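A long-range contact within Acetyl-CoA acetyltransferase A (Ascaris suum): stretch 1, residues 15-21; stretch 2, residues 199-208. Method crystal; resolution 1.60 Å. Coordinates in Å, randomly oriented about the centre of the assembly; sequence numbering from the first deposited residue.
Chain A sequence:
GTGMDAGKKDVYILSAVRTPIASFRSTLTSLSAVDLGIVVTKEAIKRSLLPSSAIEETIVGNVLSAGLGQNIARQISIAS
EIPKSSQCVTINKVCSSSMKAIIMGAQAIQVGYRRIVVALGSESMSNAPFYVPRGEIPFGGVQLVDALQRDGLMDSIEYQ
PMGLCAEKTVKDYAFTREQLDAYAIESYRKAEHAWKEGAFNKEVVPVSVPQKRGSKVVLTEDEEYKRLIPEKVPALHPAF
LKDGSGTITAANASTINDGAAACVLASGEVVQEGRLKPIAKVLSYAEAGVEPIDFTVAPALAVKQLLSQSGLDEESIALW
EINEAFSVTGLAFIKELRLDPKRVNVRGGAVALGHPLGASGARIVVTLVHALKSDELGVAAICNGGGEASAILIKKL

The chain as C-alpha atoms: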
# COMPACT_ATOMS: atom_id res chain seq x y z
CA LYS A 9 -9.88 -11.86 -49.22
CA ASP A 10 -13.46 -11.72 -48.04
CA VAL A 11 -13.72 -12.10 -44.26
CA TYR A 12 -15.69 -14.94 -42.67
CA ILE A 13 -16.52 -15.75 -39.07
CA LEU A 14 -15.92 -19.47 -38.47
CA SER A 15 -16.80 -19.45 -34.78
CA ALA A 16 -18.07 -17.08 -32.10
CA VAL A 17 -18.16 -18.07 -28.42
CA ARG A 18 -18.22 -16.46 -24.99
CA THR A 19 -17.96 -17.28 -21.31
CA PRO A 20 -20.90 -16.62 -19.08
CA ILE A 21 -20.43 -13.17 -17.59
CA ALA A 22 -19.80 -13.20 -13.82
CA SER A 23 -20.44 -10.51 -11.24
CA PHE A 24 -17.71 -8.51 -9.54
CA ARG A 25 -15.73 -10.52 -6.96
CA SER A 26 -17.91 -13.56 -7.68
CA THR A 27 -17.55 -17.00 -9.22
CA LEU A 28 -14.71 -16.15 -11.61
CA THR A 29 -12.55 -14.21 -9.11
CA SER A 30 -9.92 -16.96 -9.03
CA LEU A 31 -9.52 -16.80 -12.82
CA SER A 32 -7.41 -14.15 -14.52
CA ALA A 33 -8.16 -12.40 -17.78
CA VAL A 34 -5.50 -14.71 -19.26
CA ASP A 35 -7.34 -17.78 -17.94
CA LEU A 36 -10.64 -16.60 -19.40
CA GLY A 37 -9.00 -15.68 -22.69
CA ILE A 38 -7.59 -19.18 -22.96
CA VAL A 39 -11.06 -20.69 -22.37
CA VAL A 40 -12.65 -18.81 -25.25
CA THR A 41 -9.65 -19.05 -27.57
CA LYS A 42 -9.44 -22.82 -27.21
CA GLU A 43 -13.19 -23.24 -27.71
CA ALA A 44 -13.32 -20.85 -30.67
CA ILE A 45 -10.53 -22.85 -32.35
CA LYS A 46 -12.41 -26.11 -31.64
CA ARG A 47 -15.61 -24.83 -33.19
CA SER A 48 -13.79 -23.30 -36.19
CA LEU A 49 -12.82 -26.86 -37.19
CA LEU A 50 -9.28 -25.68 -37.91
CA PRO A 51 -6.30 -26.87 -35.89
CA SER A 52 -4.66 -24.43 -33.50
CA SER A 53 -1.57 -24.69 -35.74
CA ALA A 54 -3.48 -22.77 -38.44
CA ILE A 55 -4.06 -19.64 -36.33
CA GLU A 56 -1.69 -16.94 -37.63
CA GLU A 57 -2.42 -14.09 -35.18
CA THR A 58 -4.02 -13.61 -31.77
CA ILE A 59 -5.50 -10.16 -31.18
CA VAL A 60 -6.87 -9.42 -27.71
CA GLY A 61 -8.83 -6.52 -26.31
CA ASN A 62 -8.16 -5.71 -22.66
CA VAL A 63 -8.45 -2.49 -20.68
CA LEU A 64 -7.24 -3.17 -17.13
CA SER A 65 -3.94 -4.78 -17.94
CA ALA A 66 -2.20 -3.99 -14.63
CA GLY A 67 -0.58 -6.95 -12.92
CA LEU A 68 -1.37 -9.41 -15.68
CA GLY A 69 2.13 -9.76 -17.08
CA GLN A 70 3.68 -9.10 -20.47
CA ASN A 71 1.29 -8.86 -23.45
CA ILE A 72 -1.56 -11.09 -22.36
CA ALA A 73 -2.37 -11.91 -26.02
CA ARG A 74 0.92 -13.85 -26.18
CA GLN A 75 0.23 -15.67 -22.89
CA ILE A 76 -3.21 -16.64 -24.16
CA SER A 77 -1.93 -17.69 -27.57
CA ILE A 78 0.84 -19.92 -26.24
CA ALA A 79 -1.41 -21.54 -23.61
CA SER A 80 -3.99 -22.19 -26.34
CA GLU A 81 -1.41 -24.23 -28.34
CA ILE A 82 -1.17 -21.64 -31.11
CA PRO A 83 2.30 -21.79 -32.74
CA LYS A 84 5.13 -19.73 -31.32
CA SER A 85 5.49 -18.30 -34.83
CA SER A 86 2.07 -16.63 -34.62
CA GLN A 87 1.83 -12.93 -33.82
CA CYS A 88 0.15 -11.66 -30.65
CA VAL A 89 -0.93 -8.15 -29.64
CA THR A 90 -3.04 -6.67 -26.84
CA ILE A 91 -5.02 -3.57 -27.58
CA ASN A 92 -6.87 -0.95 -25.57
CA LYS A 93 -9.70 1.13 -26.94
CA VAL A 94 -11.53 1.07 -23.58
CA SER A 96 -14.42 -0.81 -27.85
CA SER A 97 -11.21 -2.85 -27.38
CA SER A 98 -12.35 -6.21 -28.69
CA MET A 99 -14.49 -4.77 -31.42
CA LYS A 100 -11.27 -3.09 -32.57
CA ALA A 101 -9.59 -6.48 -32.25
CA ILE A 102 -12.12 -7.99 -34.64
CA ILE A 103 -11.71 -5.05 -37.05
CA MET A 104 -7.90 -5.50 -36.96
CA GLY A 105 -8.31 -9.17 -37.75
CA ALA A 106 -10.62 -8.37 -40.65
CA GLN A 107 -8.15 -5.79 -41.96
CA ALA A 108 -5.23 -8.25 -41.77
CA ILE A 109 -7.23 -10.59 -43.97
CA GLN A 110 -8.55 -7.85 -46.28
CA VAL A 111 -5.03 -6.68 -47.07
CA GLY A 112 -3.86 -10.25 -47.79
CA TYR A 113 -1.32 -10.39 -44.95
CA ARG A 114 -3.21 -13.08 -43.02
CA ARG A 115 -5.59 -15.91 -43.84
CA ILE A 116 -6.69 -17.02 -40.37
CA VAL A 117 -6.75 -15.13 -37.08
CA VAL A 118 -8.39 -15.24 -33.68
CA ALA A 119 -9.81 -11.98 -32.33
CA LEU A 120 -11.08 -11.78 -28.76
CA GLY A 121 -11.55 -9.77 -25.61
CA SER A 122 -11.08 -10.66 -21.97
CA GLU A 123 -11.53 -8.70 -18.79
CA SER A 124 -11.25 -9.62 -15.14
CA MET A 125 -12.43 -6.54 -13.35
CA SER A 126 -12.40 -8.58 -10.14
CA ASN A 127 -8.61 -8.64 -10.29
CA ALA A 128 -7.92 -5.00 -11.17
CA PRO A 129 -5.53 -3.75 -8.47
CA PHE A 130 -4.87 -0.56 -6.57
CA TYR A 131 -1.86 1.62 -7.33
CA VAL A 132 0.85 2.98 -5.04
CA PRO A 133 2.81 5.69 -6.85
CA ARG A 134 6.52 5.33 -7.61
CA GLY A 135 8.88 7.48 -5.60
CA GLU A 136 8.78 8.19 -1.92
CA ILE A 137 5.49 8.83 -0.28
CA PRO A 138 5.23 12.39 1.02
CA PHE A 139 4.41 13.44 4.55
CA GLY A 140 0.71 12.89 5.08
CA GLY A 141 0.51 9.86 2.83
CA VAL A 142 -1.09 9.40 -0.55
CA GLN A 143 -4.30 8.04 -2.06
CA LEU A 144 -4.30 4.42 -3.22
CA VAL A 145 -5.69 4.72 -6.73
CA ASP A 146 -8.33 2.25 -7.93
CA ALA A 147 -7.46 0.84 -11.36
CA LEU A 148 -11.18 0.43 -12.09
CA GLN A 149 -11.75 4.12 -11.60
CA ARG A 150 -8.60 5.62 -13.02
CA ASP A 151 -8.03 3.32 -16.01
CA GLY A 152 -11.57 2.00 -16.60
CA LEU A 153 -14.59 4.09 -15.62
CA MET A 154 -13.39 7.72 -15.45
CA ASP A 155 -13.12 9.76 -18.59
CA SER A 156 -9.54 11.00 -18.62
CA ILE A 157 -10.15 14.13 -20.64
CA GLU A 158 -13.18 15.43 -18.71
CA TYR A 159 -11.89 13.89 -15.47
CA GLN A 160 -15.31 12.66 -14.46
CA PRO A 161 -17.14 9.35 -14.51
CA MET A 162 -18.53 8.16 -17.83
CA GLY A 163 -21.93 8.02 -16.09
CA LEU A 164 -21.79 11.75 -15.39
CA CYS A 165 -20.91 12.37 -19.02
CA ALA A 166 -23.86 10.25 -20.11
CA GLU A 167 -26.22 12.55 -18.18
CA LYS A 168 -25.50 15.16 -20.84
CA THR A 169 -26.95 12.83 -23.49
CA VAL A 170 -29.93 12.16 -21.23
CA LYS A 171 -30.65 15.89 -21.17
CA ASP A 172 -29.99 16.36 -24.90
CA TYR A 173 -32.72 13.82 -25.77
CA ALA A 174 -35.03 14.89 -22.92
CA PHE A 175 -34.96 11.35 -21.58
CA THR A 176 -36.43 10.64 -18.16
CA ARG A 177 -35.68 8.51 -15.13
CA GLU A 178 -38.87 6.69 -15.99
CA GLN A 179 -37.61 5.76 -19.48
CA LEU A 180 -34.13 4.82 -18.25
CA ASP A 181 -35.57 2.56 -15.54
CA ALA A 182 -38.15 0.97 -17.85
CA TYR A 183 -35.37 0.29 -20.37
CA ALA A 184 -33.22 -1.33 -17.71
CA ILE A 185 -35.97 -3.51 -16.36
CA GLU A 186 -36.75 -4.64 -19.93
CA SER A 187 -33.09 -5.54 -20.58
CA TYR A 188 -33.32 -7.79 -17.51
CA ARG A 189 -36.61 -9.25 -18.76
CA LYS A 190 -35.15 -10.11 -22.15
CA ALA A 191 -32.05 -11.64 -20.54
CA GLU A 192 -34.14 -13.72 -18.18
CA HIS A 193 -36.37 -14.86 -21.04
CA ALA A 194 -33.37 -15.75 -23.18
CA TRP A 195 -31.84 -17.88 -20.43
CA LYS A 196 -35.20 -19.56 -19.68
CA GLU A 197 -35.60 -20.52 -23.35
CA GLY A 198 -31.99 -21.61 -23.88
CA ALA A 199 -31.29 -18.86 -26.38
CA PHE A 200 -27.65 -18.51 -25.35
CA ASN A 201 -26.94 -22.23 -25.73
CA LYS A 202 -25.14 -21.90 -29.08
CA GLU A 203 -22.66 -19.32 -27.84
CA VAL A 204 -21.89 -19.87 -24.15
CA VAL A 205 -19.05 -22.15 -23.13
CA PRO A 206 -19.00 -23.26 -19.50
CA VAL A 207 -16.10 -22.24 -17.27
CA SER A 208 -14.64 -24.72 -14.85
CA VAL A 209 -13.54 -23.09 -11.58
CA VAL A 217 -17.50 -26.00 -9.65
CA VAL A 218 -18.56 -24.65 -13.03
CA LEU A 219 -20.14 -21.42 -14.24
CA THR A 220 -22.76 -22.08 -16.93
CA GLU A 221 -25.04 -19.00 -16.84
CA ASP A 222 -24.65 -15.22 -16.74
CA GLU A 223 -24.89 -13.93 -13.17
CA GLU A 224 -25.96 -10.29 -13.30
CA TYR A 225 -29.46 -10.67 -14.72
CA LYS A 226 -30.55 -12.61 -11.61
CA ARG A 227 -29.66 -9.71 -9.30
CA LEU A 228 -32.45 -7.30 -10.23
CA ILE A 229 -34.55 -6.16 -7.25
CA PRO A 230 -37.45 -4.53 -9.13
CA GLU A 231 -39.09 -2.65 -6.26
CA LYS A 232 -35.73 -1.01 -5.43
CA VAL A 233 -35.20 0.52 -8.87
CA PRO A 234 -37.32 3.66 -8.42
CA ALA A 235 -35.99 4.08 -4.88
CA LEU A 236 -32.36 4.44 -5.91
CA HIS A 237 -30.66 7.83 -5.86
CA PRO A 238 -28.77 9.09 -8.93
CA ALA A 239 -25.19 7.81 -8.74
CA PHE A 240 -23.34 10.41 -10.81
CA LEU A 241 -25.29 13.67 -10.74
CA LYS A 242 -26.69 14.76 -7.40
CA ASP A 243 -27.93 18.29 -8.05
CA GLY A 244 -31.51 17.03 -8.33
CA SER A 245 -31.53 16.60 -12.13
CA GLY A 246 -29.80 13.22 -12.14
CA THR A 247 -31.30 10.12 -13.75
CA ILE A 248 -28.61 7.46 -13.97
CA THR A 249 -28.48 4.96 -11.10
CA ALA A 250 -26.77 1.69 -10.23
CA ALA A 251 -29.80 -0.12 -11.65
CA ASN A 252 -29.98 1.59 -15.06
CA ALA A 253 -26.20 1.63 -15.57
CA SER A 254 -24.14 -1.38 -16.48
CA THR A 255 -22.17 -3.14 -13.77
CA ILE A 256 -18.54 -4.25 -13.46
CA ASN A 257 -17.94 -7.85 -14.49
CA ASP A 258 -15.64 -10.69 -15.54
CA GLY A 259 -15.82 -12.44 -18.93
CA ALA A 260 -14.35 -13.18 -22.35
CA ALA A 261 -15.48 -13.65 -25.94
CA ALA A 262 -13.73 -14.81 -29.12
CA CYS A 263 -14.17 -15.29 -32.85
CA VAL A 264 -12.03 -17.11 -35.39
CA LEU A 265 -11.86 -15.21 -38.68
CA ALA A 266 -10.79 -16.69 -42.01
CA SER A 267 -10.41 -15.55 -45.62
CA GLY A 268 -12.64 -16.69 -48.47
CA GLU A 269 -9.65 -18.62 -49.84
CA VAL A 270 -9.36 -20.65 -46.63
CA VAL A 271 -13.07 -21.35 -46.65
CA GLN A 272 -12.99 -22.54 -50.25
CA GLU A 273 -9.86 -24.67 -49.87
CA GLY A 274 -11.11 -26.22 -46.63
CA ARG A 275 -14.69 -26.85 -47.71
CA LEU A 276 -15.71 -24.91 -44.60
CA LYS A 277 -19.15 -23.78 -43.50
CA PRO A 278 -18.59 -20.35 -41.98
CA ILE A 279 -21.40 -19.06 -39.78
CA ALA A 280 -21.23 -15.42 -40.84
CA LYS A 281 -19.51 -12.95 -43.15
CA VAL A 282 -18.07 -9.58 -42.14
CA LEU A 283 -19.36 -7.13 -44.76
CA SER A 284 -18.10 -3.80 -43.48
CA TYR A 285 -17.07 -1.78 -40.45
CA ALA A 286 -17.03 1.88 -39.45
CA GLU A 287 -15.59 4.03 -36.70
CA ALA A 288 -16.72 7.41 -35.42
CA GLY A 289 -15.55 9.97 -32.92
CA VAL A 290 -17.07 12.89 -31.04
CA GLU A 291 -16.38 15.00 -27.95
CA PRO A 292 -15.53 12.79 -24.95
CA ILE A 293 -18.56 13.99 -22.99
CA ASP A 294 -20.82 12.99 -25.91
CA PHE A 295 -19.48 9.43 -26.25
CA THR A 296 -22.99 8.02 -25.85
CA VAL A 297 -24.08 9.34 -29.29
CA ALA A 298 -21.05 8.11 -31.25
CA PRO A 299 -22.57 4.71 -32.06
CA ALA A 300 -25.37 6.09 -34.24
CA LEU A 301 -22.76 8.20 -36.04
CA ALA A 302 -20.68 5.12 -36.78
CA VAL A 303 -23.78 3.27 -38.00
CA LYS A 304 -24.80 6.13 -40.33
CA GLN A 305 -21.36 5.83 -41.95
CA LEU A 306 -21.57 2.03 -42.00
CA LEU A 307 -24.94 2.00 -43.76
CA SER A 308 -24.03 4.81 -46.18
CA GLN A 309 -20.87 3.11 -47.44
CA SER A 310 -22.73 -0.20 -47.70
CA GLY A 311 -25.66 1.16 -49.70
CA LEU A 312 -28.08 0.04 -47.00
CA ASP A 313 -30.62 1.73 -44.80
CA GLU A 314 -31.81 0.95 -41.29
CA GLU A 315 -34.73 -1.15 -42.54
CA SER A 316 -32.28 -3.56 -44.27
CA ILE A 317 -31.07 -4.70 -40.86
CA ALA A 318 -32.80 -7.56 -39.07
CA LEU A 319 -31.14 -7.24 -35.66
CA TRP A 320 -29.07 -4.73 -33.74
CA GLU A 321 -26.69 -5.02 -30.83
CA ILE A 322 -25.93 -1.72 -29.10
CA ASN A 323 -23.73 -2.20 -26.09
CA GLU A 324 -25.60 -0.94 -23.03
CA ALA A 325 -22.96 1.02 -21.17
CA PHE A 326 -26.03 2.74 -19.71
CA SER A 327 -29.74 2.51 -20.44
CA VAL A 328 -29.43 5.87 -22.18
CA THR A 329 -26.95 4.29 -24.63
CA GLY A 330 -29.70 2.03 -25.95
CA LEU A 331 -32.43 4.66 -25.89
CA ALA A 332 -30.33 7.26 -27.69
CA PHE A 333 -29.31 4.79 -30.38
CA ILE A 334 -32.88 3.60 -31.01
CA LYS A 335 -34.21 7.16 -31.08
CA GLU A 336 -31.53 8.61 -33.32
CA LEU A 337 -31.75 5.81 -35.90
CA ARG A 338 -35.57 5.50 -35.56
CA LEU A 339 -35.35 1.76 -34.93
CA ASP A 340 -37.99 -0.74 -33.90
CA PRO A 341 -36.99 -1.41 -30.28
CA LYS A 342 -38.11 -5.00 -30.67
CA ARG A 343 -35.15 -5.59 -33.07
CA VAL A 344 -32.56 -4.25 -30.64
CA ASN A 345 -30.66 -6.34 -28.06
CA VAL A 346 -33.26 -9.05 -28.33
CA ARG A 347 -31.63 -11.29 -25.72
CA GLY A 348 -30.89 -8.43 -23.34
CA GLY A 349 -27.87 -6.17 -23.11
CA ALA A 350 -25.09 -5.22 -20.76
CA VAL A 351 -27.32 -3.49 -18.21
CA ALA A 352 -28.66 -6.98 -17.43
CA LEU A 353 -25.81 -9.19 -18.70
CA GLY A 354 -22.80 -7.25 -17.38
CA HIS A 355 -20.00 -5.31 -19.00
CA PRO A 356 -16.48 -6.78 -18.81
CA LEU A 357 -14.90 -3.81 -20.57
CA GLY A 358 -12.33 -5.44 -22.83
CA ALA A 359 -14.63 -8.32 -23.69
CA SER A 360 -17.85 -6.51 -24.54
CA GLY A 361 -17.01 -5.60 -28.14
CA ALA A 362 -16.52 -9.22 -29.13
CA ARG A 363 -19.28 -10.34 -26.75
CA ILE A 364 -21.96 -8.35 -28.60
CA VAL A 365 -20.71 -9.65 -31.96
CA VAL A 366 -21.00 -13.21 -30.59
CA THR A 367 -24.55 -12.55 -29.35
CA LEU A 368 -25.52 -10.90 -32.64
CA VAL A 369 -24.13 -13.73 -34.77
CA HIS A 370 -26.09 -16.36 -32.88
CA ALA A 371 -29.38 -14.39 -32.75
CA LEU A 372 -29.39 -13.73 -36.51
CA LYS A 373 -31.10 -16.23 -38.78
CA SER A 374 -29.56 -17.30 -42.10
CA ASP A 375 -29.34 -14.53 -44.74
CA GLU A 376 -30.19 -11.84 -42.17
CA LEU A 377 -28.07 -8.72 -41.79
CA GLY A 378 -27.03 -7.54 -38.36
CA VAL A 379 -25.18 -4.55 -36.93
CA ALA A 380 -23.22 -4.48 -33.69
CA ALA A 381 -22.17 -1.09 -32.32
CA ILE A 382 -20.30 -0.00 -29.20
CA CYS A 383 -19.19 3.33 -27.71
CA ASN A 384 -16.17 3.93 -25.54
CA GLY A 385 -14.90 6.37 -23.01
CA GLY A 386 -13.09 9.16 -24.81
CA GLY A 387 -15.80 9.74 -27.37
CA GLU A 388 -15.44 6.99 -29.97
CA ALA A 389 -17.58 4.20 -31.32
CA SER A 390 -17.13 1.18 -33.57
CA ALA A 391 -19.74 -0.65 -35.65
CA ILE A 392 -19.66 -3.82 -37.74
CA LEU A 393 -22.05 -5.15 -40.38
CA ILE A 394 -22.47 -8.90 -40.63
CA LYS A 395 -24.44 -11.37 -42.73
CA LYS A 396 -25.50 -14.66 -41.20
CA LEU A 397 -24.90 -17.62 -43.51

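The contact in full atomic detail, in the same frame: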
# COMPACT_ATOMS: atom_id res chain seq x y z
N SER A 15 -16.32 -19.13 -36.10
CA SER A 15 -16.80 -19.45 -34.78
C SER A 15 -16.90 -18.19 -33.96
O SER A 15 -16.20 -17.21 -34.24
CB SER A 15 -15.89 -20.46 -34.08
OG SER A 15 -14.59 -19.93 -33.91
N ALA A 16 -17.74 -18.25 -32.93
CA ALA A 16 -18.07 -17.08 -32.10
C ALA A 16 -18.62 -17.61 -30.77
O ALA A 16 -19.70 -18.19 -30.73
CB ALA A 16 -19.07 -16.21 -32.79
N VAL A 17 -17.82 -17.50 -29.72
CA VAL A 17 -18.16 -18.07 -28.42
C VAL A 17 -17.85 -17.09 -27.30
O VAL A 17 -17.06 -16.15 -27.48
CB VAL A 17 -17.42 -19.40 -28.14
CG1 VAL A 17 -17.77 -20.44 -29.19
CG2 VAL A 17 -15.93 -19.19 -28.10
N ARG A 18 -18.49 -17.29 -26.15
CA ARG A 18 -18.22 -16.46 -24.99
C ARG A 18 -18.36 -17.24 -23.69
O ARG A 18 -19.07 -18.21 -23.64
CB ARG A 18 -19.17 -15.27 -24.98
CG ARG A 18 -20.64 -15.64 -24.71
CD ARG A 18 -21.48 -14.40 -24.63
NE ARG A 18 -22.88 -14.58 -24.23
CZ ARG A 18 -23.33 -14.58 -22.99
NH1 ARG A 18 -22.51 -14.53 -21.96
NH2 ARG A 18 -24.64 -14.63 -22.76
N THR A 19 -17.68 -16.80 -22.65
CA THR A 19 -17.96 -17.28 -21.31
C THR A 19 -19.29 -16.71 -20.85
O THR A 19 -19.75 -15.69 -21.37
CB THR A 19 -16.87 -16.88 -20.31
OG1 THR A 19 -16.92 -15.45 -20.14
CG2 THR A 19 -15.50 -17.32 -20.74
N PRO A 20 -19.91 -17.36 -19.86
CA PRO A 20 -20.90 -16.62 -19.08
C PRO A 20 -20.20 -15.42 -18.47
O PRO A 20 -18.97 -15.44 -18.26
CB PRO A 20 -21.33 -17.60 -18.00
CG PRO A 20 -20.76 -18.94 -18.44
CD PRO A 20 -19.52 -18.59 -19.19
N ILE A 21 -20.97 -14.40 -18.17
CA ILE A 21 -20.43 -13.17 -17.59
C ILE A 21 -20.70 -13.21 -16.09
O ILE A 21 -21.85 -13.37 -15.67
CB ILE A 21 -21.05 -11.93 -18.23
CG1 ILE A 21 -20.71 -11.87 -19.72
CG2 ILE A 21 -20.59 -10.69 -17.51
CD1 ILE A 21 -21.53 -10.87 -20.50
N ALA A 199 -31.70 -19.59 -25.20
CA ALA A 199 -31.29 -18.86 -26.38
C ALA A 199 -29.80 -18.58 -26.47
O ALA A 199 -29.31 -18.25 -27.55
CB ALA A 199 -32.05 -17.55 -26.44
N PHE A 200 -29.09 -18.74 -25.36
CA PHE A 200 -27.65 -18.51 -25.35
C PHE A 200 -26.90 -19.83 -25.47
O PHE A 200 -25.67 -19.86 -25.35
CB PHE A 200 -27.20 -17.78 -24.06
CG PHE A 200 -27.62 -16.33 -23.99
CD1 PHE A 200 -27.18 -15.43 -24.93
CD2 PHE A 200 -28.42 -15.88 -22.96
CE1 PHE A 200 -27.53 -14.09 -24.85
CE2 PHE A 200 -28.76 -14.53 -22.88
CZ PHE A 200 -28.31 -13.67 -23.83
N ASN A 201 -27.60 -20.93 -25.74
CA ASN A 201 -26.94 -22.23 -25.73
C ASN A 201 -26.01 -22.49 -26.89
O ASN A 201 -25.16 -23.39 -26.79
CB ASN A 201 -27.98 -23.34 -25.66
CG ASN A 201 -28.64 -23.44 -24.31
OD1 ASN A 201 -28.28 -22.72 -23.37
ND2 ASN A 201 -29.61 -24.33 -24.19
N LYS A 202 -26.10 -21.72 -27.97
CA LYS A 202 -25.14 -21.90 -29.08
C LYS A 202 -23.82 -21.22 -28.83
O LYS A 202 -22.82 -21.59 -29.44
CB LYS A 202 -25.70 -21.35 -30.40
CG LYS A 202 -26.97 -22.07 -30.86
CD LYS A 202 -27.46 -21.58 -32.21
CE LYS A 202 -27.97 -20.15 -32.14
NZ LYS A 202 -28.52 -19.70 -33.48
N GLU A 203 -23.82 -20.20 -27.98
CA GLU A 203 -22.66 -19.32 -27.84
C GLU A 203 -21.88 -19.44 -26.54
O GLU A 203 -20.70 -19.09 -26.52
CB GLU A 203 -23.11 -17.86 -28.00
CG GLU A 203 -23.85 -17.24 -26.82
CD GLU A 203 -24.57 -15.97 -27.22
OE1 GLU A 203 -24.29 -14.87 -26.64
OE2 GLU A 203 -25.43 -16.07 -28.13
N VAL A 204 -22.53 -19.85 -25.46
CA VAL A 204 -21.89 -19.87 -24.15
C VAL A 204 -21.11 -21.14 -23.94
O VAL A 204 -21.63 -22.25 -24.19
CB VAL A 204 -22.92 -19.69 -23.01
CG1 VAL A 204 -22.27 -19.87 -21.65
CG2 VAL A 204 -23.50 -18.29 -23.06
N VAL A 205 -19.88 -21.00 -23.47
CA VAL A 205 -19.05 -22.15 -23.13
C VAL A 205 -18.85 -22.14 -21.61
O VAL A 205 -18.55 -21.10 -21.02
CB VAL A 205 -17.74 -22.10 -23.92
CG1 VAL A 205 -18.08 -21.96 -25.39
CG2 VAL A 205 -16.91 -20.95 -23.52
N PRO A 206 -19.08 -23.28 -20.96
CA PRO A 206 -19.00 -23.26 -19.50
C PRO A 206 -17.57 -23.12 -19.02
O PRO A 206 -16.65 -23.59 -19.69
CB PRO A 206 -19.58 -24.63 -19.11
CG PRO A 206 -19.28 -25.50 -20.28
CD PRO A 206 -19.49 -24.61 -21.48
N VAL A 207 -17.41 -22.50 -17.86
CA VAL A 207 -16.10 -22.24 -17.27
C VAL A 207 -15.94 -23.02 -15.99
O VAL A 207 -16.66 -22.82 -15.01
CB VAL A 207 -15.87 -20.73 -16.99
CG1 VAL A 207 -14.50 -20.52 -16.35
CG2 VAL A 207 -16.03 -19.94 -18.27
N SER A 208 -15.01 -23.96 -16.03
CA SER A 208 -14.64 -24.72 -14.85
C SER A 208 -13.90 -23.82 -13.87
O SER A 208 -13.00 -23.09 -14.29
CB SER A 208 -13.75 -25.89 -15.25
OG SER A 208 -14.43 -26.75 -16.15

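Arg 18 dominates this contact: 112 Å² of it is covered by the other stretch, about twice the area of Glu 203 (59 Å²) or Val 205 (56 Å²), within a total of 483 Å² counted over both sides. These three residues also carry all the hydrogen bonds that cross between residues 15-21 and 199-208, so they organise both the backbone pairing and the polar side-chain contact.

The backbone evidence comes first. Arg 18 N donates to Glu 203 O at 2.9 Å with an N-H...O angle of 159°, and Val 205 N donates to Arg 18 O, also at 2.9 Å, with an angle of 162°. Arg 18 thus uses both its amide and its carbonyl on the residues before and after Val 204, the pattern of a single beta bridge between Arg 18 and Val 204, whose CA atoms lie 5.1 Å apart. Two CA-H...O contacts fit the same close approach: Val 17 CA to Glu 203 O at 3.3 Å, and Val 204 CA to Arg 18 O at 3.3 Å. The angle at hydrogen is 129° in the first and 150° in the second, so the second is the straighter. Arg 18 O therefore receives an amide and a CA-H group together. Arg 18 O also lies 3.4 Å from Glu 203 O, but this is no bond, since both atoms are acceptors.

The Arg 18 side chain starts sideways to the other stretch, but its end comes nearer. With chi1 at 68° (p) and chi2 and chi3 both t, it reaches past Val 204 toward Phe 200. Glu 203, whose chi1 is also p (76°), brings its carboxylate to the guanidinium edge: Arg 18 NE to Glu 203 OE1 is 2.8 Å, with an N-H...O angle of 161°, a salt bridge with good hydrogen-bond geometry. The guanidinium has apolar neighbours as well. Val 204 CG2 lies over one of its faces, 3.7 Å from Arg 18 CZ. Phe 200 meets it differently: Arg 18 CZ is 4.8 Å from the ring centroid and 23° off the ring normal, which places the cation over the ring face, while Phe 200 CD1, 3.4 Å from Arg 18 NH2, sits near the guanidinium plane at its edge. The arrangement is a cation-pi contact, but not a parallel stack. Within its own stretch, Arg 18 NH1 makes a weak hydrogen bond to Thr 19 O (3.1 Å, 134°).

Val 205 adds an apolar contact to its backbone bond, with its CG1 3.8 Å from Val 17 CB. Its carbonyl is less well served: Val 205 O lies 3.3 Å from Pro 20 CD, is buried by the contact and has no hydrogen-bond partner in the model. Proline has no amide hydrogen to offer. The Pro 20 ring instead packs against valines, with CG 3.7 Å from Val 204 CG1 and CD 3.9 Å from Val 207 CG2.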